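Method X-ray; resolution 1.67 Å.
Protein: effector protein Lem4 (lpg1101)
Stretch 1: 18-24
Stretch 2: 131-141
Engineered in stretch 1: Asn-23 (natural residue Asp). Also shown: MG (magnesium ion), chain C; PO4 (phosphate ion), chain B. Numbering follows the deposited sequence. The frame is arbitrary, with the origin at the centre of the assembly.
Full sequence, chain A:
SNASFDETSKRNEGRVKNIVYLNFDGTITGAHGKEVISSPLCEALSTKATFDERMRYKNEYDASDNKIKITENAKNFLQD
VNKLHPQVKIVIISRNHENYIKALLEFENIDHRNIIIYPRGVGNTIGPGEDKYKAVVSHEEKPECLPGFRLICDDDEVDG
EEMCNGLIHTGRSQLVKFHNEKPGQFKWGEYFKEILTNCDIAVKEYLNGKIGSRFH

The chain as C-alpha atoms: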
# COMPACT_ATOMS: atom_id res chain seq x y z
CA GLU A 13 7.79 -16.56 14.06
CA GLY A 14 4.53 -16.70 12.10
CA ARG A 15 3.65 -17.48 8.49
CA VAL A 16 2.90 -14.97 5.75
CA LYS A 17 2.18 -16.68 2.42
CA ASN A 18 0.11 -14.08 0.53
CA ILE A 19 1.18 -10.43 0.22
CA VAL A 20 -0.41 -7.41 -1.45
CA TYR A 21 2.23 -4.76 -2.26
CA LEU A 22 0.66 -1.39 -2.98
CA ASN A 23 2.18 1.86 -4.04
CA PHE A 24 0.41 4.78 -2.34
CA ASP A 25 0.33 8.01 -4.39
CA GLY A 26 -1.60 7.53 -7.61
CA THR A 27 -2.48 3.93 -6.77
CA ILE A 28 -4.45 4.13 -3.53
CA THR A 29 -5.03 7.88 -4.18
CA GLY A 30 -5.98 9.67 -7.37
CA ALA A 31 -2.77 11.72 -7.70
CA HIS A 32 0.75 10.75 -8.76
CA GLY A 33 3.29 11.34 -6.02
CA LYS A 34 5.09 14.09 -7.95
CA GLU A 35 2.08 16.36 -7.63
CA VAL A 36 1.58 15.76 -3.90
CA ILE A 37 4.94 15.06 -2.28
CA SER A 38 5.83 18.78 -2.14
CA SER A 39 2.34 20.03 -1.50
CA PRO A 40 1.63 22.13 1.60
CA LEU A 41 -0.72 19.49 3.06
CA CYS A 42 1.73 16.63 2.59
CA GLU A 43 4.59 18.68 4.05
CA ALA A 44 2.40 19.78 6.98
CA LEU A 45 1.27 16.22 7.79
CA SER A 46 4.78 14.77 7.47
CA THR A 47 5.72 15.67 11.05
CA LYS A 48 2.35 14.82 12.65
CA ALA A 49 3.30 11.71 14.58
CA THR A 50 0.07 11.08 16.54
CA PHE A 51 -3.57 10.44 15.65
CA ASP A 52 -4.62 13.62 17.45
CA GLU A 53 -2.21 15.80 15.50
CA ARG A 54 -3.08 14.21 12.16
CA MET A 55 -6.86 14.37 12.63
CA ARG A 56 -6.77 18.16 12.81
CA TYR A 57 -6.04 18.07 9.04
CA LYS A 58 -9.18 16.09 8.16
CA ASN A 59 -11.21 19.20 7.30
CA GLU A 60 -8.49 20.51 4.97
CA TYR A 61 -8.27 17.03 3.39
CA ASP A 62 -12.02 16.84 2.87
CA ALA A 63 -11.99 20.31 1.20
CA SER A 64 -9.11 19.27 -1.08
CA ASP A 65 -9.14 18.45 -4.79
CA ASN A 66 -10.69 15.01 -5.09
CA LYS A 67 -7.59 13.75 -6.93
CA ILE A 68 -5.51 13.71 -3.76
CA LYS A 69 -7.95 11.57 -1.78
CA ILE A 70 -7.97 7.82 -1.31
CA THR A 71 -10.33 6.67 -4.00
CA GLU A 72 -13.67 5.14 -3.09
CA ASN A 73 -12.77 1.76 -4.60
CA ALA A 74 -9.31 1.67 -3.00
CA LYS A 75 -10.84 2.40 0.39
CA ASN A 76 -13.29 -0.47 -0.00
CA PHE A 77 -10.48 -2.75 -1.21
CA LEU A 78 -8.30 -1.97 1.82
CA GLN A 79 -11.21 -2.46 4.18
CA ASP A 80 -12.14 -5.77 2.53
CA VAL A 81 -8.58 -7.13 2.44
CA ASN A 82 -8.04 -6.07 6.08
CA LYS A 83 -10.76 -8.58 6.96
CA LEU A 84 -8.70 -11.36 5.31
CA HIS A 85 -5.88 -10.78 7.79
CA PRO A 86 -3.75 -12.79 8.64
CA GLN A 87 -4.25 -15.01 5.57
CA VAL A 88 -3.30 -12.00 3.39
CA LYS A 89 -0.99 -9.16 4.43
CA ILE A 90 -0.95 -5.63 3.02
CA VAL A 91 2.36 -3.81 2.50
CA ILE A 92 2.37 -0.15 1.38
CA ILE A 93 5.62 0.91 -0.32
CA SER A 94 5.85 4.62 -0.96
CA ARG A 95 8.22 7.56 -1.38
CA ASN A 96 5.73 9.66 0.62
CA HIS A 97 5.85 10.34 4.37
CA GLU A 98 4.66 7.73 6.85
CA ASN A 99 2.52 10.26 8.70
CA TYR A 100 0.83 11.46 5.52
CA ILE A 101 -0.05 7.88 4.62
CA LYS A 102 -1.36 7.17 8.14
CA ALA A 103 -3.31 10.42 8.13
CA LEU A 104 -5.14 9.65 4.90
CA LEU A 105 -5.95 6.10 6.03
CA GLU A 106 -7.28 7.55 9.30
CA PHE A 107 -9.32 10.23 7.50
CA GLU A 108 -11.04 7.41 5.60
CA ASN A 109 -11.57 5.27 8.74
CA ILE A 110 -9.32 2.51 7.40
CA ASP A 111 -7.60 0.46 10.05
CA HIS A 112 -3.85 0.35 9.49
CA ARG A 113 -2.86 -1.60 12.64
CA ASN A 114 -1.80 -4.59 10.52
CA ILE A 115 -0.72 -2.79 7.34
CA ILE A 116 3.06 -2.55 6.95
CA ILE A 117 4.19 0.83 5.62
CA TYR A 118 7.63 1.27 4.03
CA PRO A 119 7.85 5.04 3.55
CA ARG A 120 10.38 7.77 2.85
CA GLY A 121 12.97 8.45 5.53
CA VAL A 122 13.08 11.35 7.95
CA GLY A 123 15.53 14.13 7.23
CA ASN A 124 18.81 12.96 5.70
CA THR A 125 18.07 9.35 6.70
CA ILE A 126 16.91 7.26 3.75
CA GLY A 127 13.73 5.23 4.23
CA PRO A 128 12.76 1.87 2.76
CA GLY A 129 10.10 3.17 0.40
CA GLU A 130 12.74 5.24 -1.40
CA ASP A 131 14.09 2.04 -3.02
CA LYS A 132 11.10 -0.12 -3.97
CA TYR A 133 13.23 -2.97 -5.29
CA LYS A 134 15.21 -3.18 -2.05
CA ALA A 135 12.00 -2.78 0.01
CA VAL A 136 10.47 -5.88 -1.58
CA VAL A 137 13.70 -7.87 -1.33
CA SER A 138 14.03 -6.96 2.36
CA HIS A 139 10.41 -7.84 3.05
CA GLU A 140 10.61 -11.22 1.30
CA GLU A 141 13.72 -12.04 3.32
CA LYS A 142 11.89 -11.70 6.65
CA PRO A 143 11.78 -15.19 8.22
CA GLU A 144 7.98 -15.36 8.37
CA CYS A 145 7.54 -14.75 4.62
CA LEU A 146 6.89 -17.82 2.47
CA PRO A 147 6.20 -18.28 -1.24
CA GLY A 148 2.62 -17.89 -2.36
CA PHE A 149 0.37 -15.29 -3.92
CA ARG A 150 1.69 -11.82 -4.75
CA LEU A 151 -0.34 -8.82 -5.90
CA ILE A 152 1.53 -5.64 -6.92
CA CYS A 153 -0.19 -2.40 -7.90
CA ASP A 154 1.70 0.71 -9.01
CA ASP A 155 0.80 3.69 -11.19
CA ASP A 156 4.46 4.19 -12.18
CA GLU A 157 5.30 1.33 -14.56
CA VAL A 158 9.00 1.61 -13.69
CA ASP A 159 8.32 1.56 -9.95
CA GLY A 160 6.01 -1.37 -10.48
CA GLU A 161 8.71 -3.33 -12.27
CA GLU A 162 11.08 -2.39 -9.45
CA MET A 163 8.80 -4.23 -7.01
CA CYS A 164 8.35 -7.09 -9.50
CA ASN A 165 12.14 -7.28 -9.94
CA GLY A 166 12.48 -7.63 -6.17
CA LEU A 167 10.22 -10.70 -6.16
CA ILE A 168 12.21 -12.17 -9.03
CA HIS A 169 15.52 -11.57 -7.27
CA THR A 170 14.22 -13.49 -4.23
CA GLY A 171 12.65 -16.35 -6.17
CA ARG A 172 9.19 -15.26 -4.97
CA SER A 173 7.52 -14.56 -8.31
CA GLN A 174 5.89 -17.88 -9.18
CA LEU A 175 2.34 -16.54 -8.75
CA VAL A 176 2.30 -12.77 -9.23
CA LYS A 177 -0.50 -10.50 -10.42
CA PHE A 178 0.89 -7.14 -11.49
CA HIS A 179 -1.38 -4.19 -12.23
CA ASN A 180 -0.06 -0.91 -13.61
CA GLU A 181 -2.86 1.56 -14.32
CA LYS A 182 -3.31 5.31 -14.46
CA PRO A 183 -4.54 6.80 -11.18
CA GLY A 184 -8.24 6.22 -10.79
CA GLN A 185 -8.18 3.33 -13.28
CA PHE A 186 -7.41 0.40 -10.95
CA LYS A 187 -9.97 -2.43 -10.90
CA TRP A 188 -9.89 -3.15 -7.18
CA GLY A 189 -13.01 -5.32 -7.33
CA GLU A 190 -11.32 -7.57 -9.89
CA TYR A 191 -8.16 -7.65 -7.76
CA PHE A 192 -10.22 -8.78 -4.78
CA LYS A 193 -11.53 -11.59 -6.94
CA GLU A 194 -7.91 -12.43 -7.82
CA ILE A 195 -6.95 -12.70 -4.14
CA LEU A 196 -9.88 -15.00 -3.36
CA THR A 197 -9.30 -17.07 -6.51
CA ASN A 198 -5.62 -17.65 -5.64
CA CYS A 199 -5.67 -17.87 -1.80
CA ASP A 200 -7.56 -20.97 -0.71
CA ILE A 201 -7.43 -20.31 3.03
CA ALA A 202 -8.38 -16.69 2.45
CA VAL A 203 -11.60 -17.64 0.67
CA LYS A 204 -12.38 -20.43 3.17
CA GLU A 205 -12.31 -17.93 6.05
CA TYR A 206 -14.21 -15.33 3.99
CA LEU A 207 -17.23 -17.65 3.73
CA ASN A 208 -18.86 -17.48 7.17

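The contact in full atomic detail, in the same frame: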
# COMPACT_ATOMS: atom_id res chain seq x y z
N ASN A 18 0.79 -14.84 1.56
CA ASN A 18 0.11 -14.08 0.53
C ASN A 18 0.27 -12.61 0.86
O ASN A 18 -0.14 -12.19 1.95
CB ASN A 18 -1.37 -14.46 0.47
CG ASN A 18 -1.56 -15.95 0.26
OD1 ASN A 18 -1.04 -16.51 -0.70
ND2 ASN A 18 -2.26 -16.60 1.17
N ILE A 19 0.88 -11.84 -0.04
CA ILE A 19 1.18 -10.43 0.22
C ILE A 19 0.67 -9.57 -0.92
O ILE A 19 0.84 -9.90 -2.10
CB ILE A 19 2.68 -10.21 0.42
CG1 ILE A 19 3.17 -11.08 1.58
CG2 ILE A 19 2.97 -8.71 0.71
CD1 ILE A 19 4.73 -11.01 1.71
N VAL A 20 0.06 -8.44 -0.54
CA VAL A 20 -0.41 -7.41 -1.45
C VAL A 20 0.51 -6.20 -1.25
O VAL A 20 0.51 -5.59 -0.17
CB VAL A 20 -1.87 -7.05 -1.17
CG1 VAL A 20 -2.32 -5.85 -2.02
CG2 VAL A 20 -2.78 -8.28 -1.39
N TYR A 21 1.31 -5.89 -2.27
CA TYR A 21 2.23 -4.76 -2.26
C TYR A 21 1.60 -3.62 -3.04
O TYR A 21 1.37 -3.75 -4.25
CB TYR A 21 3.56 -5.13 -2.93
CG TYR A 21 4.48 -6.04 -2.17
CD1 TYR A 21 5.13 -5.60 -1.03
CD2 TYR A 21 4.76 -7.34 -2.64
CE1 TYR A 21 6.02 -6.41 -0.34
CE2 TYR A 21 5.64 -8.17 -1.95
CZ TYR A 21 6.27 -7.71 -0.81
OH TYR A 21 7.16 -8.51 -0.14
N LEU A 22 1.36 -2.50 -2.37
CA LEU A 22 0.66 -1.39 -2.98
C LEU A 22 1.53 -0.15 -2.89
O LEU A 22 1.99 0.21 -1.80
CB LEU A 22 -0.68 -1.13 -2.30
CG LEU A 22 -1.66 -2.29 -2.08
CD1 LEU A 22 -2.89 -1.84 -1.30
CD2 LEU A 22 -2.08 -2.90 -3.42
N ASN A 23 1.76 0.48 -4.03
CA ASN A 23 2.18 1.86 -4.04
C ASN A 23 1.08 2.72 -3.41
O ASN A 23 -0.08 2.32 -3.36
CB ASN A 23 2.45 2.29 -5.48
CG ASN A 23 2.89 3.68 -5.58
OD1 ASN A 23 2.20 4.51 -6.16
ND2 ASN A 23 4.08 3.96 -5.03
N PHE A 24 1.44 3.92 -2.94
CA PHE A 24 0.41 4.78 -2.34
C PHE A 24 -0.06 5.89 -3.28
O PHE A 24 -1.20 5.85 -3.75
CB PHE A 24 0.90 5.41 -1.04
CG PHE A 24 -0.16 6.19 -0.30
CD1 PHE A 24 -1.15 5.50 0.41
CD2 PHE A 24 -0.17 7.57 -0.31
CE1 PHE A 24 -2.15 6.22 1.10
CE2 PHE A 24 -1.16 8.30 0.37
CZ PHE A 24 -2.15 7.62 1.07
N ASP A 131 13.42 3.00 -2.14
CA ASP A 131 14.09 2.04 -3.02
C ASP A 131 13.15 0.85 -3.05
O ASP A 131 13.26 -0.02 -2.19
CB ASP A 131 15.47 1.68 -2.49
CG ASP A 131 16.28 0.80 -3.46
OD1 ASP A 131 15.68 0.10 -4.30
OD2 ASP A 131 17.54 0.82 -3.39
N LYS A 132 12.18 0.87 -3.99
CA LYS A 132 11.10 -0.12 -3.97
C LYS A 132 11.63 -1.53 -4.19
O LYS A 132 11.13 -2.50 -3.60
CB LYS A 132 10.06 0.17 -5.06
CG LYS A 132 9.49 1.58 -5.13
CD LYS A 132 8.78 1.98 -3.88
CE LYS A 132 8.20 3.41 -4.02
NZ LYS A 132 7.15 3.54 -5.09
N TYR A 133 12.60 -1.67 -5.09
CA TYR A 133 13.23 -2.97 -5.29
C TYR A 133 13.77 -3.51 -3.98
O TYR A 133 13.44 -4.63 -3.57
CB TYR A 133 14.34 -2.83 -6.34
CG TYR A 133 15.24 -4.04 -6.58
CD1 TYR A 133 14.82 -5.08 -7.38
CD2 TYR A 133 16.51 -4.10 -6.02
CE1 TYR A 133 15.66 -6.19 -7.63
CE2 TYR A 133 17.35 -5.21 -6.26
CZ TYR A 133 16.91 -6.24 -7.06
OH TYR A 133 17.72 -7.33 -7.32
N LYS A 134 14.62 -2.72 -3.31
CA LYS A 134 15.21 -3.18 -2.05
C LYS A 134 14.15 -3.40 -0.97
O LYS A 134 14.33 -4.28 -0.12
CB LYS A 134 16.24 -2.18 -1.58
CG LYS A 134 16.96 -2.58 -0.32
CD LYS A 134 18.20 -1.70 -0.14
CE LYS A 134 19.20 -1.88 -1.27
NZ LYS A 134 20.33 -0.92 -1.15
N ALA A 135 13.08 -2.60 -0.98
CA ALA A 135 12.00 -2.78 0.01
C ALA A 135 11.36 -4.16 -0.12
O ALA A 135 11.12 -4.85 0.88
CB ALA A 135 10.93 -1.69 -0.17
N VAL A 136 11.06 -4.56 -1.36
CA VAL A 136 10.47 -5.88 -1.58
C VAL A 136 11.46 -6.98 -1.23
O VAL A 136 11.08 -7.98 -0.61
CB VAL A 136 9.97 -6.03 -3.04
CG1 VAL A 136 9.63 -7.51 -3.32
CG2 VAL A 136 8.73 -5.11 -3.27
N VAL A 137 12.72 -6.83 -1.64
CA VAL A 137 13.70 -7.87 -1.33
C VAL A 137 13.82 -8.03 0.18
O VAL A 137 13.79 -9.15 0.71
CB VAL A 137 15.06 -7.55 -1.97
CG1 VAL A 137 16.13 -8.48 -1.43
CG2 VAL A 137 14.95 -7.65 -3.49
N SER A 138 13.92 -6.90 0.90
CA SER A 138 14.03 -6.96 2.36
C SER A 138 12.80 -7.61 2.98
O SER A 138 12.91 -8.40 3.92
CB SER A 138 14.22 -5.57 2.94
OG SER A 138 15.49 -5.05 2.54
N HIS A 139 11.61 -7.26 2.48
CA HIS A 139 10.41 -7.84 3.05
C HIS A 139 10.36 -9.34 2.81
O HIS A 139 10.04 -10.11 3.72
CB HIS A 139 9.15 -7.20 2.51
CG HIS A 139 7.95 -7.52 3.34
ND1 HIS A 139 7.75 -6.94 4.58
CD2 HIS A 139 6.97 -8.44 3.19
CE1 HIS A 139 6.66 -7.46 5.13
NE2 HIS A 139 6.18 -8.38 4.31
N GLU A 140 10.66 -9.78 1.58
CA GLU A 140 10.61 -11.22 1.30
C GLU A 140 11.61 -11.99 2.15
O GLU A 140 11.39 -13.18 2.44
CB GLU A 140 10.87 -11.48 -0.19
CG GLU A 140 9.74 -10.94 -1.09
CD GLU A 140 8.39 -11.65 -0.85
OE1 GLU A 140 8.37 -12.84 -0.45
OE2 GLU A 140 7.35 -11.00 -1.08
N GLU A 141 12.69 -11.35 2.56
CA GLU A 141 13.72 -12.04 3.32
C GLU A 141 13.39 -12.15 4.80
O GLU A 141 14.11 -12.85 5.52
CB GLU A 141 15.07 -11.35 3.12
CG GLU A 141 15.64 -11.64 1.75
CD GLU A 141 16.95 -10.90 1.48
OE1 GLU A 141 17.41 -10.16 2.37
OE2 GLU A 141 17.49 -11.06 0.37
MG MG C . 2.62 6.16 -7.11
P PO4 B . 4.52 6.88 -4.10
O1 PO4 B . 3.56 6.41 -3.02
O2 PO4 B . 5.87 6.15 -4.08
O3 PO4 B . 4.76 8.36 -3.85
O4 PO4 B . 3.87 6.77 -5.46
O HOH W 1 2.96 7.88 -8.16
O HOH W 2 4.36 5.29 -7.88

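Helix 132-140 runs alongside strand 19-23 in a nearly antiparallel sense, at 160° between their directions, with the axes 11.4 Å apart at closest approach. At that spacing the two backbones do not touch each other, and side chains, above all the Tyr-21 ring, bridge the gap; the contact is small, 277 Å² counted over both sides, and Tyr-21 contributes the largest share.

Asp-131 stays clear of the strand and serves the helix instead. It is the N-cap: Asp-131 OD1 accepts a hydrogen bond from Lys-134 N at 3.2 Å, nearly straight, so a short acidic side chain satisfies an amide that the first turn leaves free.

Lys-132, one residue later, points toward the strand. Its chain bends through m, m, t and p, bringing the buried ammonium to the phosphate ion, where Lys-132 NZ donates to PO4 O2 at 3.1 Å. Stretch 1 reaches the same phosphate through Phe-24 N, which donates to PO4 O1 at 3.3 Å, while PO4 O4 binds the magnesium (MG) at 2.2 Å. The engineered Asn-23 (Asp in the natural sequence) points its CA-to-CB bond sideways, but the end of its side chain comes nearer to the helix, close to the lysine and the ions. In this crystal the phosphate, probably from the crystallisation liquor, bridges Lys-132 and Phe-24; a long cationic side chain suits such an anion.

Tyr-133, Lys-134 and Ala-135 make no contact with the strand. Val-136 returns to it, one turn after Lys-132. Its CB leaves sideways, yet Val-136 CG2 sits over one face of the Tyr-21 ring, 4.2 Å from its centroid and only 9° off the normal. A compact branched residue suits this place, offering a methyl to the flat aromatic surface at the point where the helix and strand backbones run nearest.

Val-137 points away; the Ser-138 CA-to-CB bond points sideways, and its side chain makes no contact. His-139 then points toward the strand and presents its ring edge: His-139 CD2 lies 3.3 Å from Tyr-21 OH and 3.7 Å from Ile-19 CD1. The two aromatic planes stand at 86°, and ND1 is hydrogen-bonded elsewhere in the structure, while the CD2 edge packs here.

Glu-140 supplies the polar lock. Its CB starts sideways, but two m rotamers fold the carboxylate back to the strand, where Tyr-21 OH donates to Glu-140 OE2 at 2.7 Å, near the plane of the tyrosine ring. Tyr-21 is well matched to its site: the ring spans the gap, its face takes a methyl, and its hydroxyl finds a buried acceptor. Ile-19 fills in beside it, with Ile-19 CD1 3.8 Å from Glu-140 OE2.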